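Hypothetical protein TTHA1013 (Thermus thermophilus, PDB 1WV8) is of unknown function, a small DUF1902 protein that pairs with a second copy of itself and packs one alpha-helix against a mixed beta-sheet. Local coordinates at residues A42-V45 / P46-E50. Numbering follows the deposited sequence.
Sequences AVMV and PELLE
Met-44 O accepts the backbone N-H of Leu-48 (2.9 Å, 165° at the hydrogen) and Val-45 O that of Leu-49, two i to i+4 bonds that carry the amphipathic helix 34-51 past a proline kink. Pro-46 has no N-H to give to Ala-42 O, and its ring takes up the space instead: CG lies 3.2 Å from Ala-42 O, while CD sits 2.9 Å from Val-43 O, bending the helix there. The same ring crowds its neighbour, with CD 3.5 Å from Val-45 CB, tighter than usual for two carbons. Val-45 suits the buried side as a short apolar side chain. Its CG1 stands anti to the backbone N (chi1 171°) and runs alongside Leu-49, whose longer branched chain reaches back one turn. Both rest on Leu-4 of strand 3-11, and Phe-72 of the second subunit packs on Pro-46 and Leu-49, making this face part of the dimer interface. A quarter-turn round the helix, the flexible, unbranched selenomethionine Met-44 bends at chi3 (58°) and lies beside Leu-48, CE touching CD1 at 3.9 Å; Met-44 touches Thr-29 and Leu-48 touches Leu-27, both in loops. Glu-47 suits the exposed side, where its carboxylate can meet solvent. Its chain, extended beyond CG, runs alongside Val-43, with CG 3.2 Å from Val-43 O and OE1 3.4 Å from Met-44 CA.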
loop_
_atom_site.group_PDB
_atom_site.type_symbol
_atom_site.label_atom_id
_atom_site.label_comp_id
_atom_site.label_asym_id
_atom_site.label_seq_id
_atom_site.Cartn_x
_atom_site.Cartn_y
_atom_site.Cartn_z
ATOM N N ALA A 42 -13.205 -0.028 0.897
ATOM C CA ALA A 42 -13.950 1.157 0.490
ATOM C C ALA A 42 -15.363 1.148 1.049
ATOM O O ALA A 42 -15.924 2.195 1.365
ATOM C CB ALA A 42 -13.995 1.241 -1.026
ATOM N N VAL A 43 -15.928 -0.046 1.175
ATOM C CA VAL A 43 -17.278 -0.203 1.691
ATOM C C VAL A 43 -17.308 -0.265 3.217
ATOM O O VAL A 43 -17.974 0.539 3.870
ATOM C CB VAL A 43 -17.926 -1.485 1.142
ATOM C CG1 VAL A 43 -19.344 -1.594 1.640
ATOM C CG2 VAL A 43 -17.895 -1.482 -0.378
HETATM N N MSE A 44 -16.572 -1.218 3.779
HETATM C CA MSE A 44 -16.528 -1.416 5.223
HETATM C C MSE A 44 -16.024 -0.280 6.104
HETATM O O MSE A 44 -16.621 0.005 7.140
HETATM C CB MSE A 44 -15.704 -2.652 5.546
HETATM C CG MSE A 44 -16.363 -3.956 5.191
HETATM SE SE MSE A 44 -15.269 -5.375 5.881
HETATM C CE MSE A 44 -15.284 -4.884 7.761
ATOM N N VAL A 45 -14.920 0.350 5.717
ATOM C CA VAL A 45 -14.342 1.423 6.523
ATOM C C VAL A 45 -15.287 2.577 6.868
ATOM O O VAL A 45 -15.328 3.024 8.011
ATOM C CB VAL A 45 -13.062 1.989 5.859
ATOM C CG1 VAL A 45 -12.597 3.241 6.591
ATOM C CG2 VAL A 45 -11.958 0.935 5.901
ATOM N N PRO A 46 -16.060 3.079 5.891
ATOM C CA PRO A 46 -16.957 4.183 6.252
ATOM C C PRO A 46 -17.912 3.690 7.334
ATOM O O PRO A 46 -18.041 4.303 8.404
ATOM C CB PRO A 46 -17.671 4.496 4.937
ATOM C CG PRO A 46 -16.653 4.093 3.897
ATOM C CD PRO A 46 -16.149 2.780 4.453
ATOM N N GLU A 47 -18.557 2.563 7.038
ATOM C CA GLU A 47 -19.507 1.924 7.945
ATOM C C GLU A 47 -18.965 1.809 9.364
ATOM O O GLU A 47 -19.633 2.199 10.319
ATOM C CB GLU A 47 -19.863 0.523 7.442
ATOM C CG GLU A 47 -20.331 0.464 6.002
ATOM C CD GLU A 47 -20.660 -0.953 5.555
ATOM O OE1 GLU A 47 -19.835 -1.861 5.801
ATOM O OE2 GLU A 47 -21.736 -1.162 4.953
ATOM N N LEU A 48 -17.755 1.266 9.496
ATOM C CA LEU A 48 -17.129 1.089 10.806
ATOM C C LEU A 48 -16.869 2.410 11.507
ATOM O O LEU A 48 -16.933 2.487 12.734
ATOM C CB LEU A 48 -15.817 0.309 10.672
ATOM C CG LEU A 48 -15.958 -1.169 10.284
ATOM C CD1 LEU A 48 -14.595 -1.771 9.982
ATOM C CD2 LEU A 48 -16.633 -1.922 11.413
ATOM N N LEU A 49 -16.575 3.449 10.729
ATOM C CA LEU A 49 -16.312 4.773 11.289
ATOM C C LEU A 49 -17.590 5.424 11.816
ATOM O O LEU A 49 -17.559 6.173 12.795
ATOM C CB LEU A 49 -15.659 5.669 10.236
ATOM C CG LEU A 49 -14.211 5.308 9.916
ATOM C CD1 LEU A 49 -13.749 6.060 8.677
ATOM C CD2 LEU A 49 -13.329 5.637 11.111
ATOM N N GLU A 50 -18.716 5.139 11.171
ATOM C CA GLU A 50 -19.983 5.700 11.612
ATOM C C GLU A 50 -20.452 4.942 12.848
ATOM O O GLU A 50 -20.698 5.542 13.898
ATOM C CB GLU A 50 -21.016 5.607 10.490
ATOM C CG GLU A 50 -20.521 6.246 9.195
ATOM C CD GLU A 50 -21.556 6.239 8.092
ATOM O OE1 GLU A 50 -22.193 5.187 7.876
ATOM O OE2 GLU A 50 -21.725 7.286 7.432
#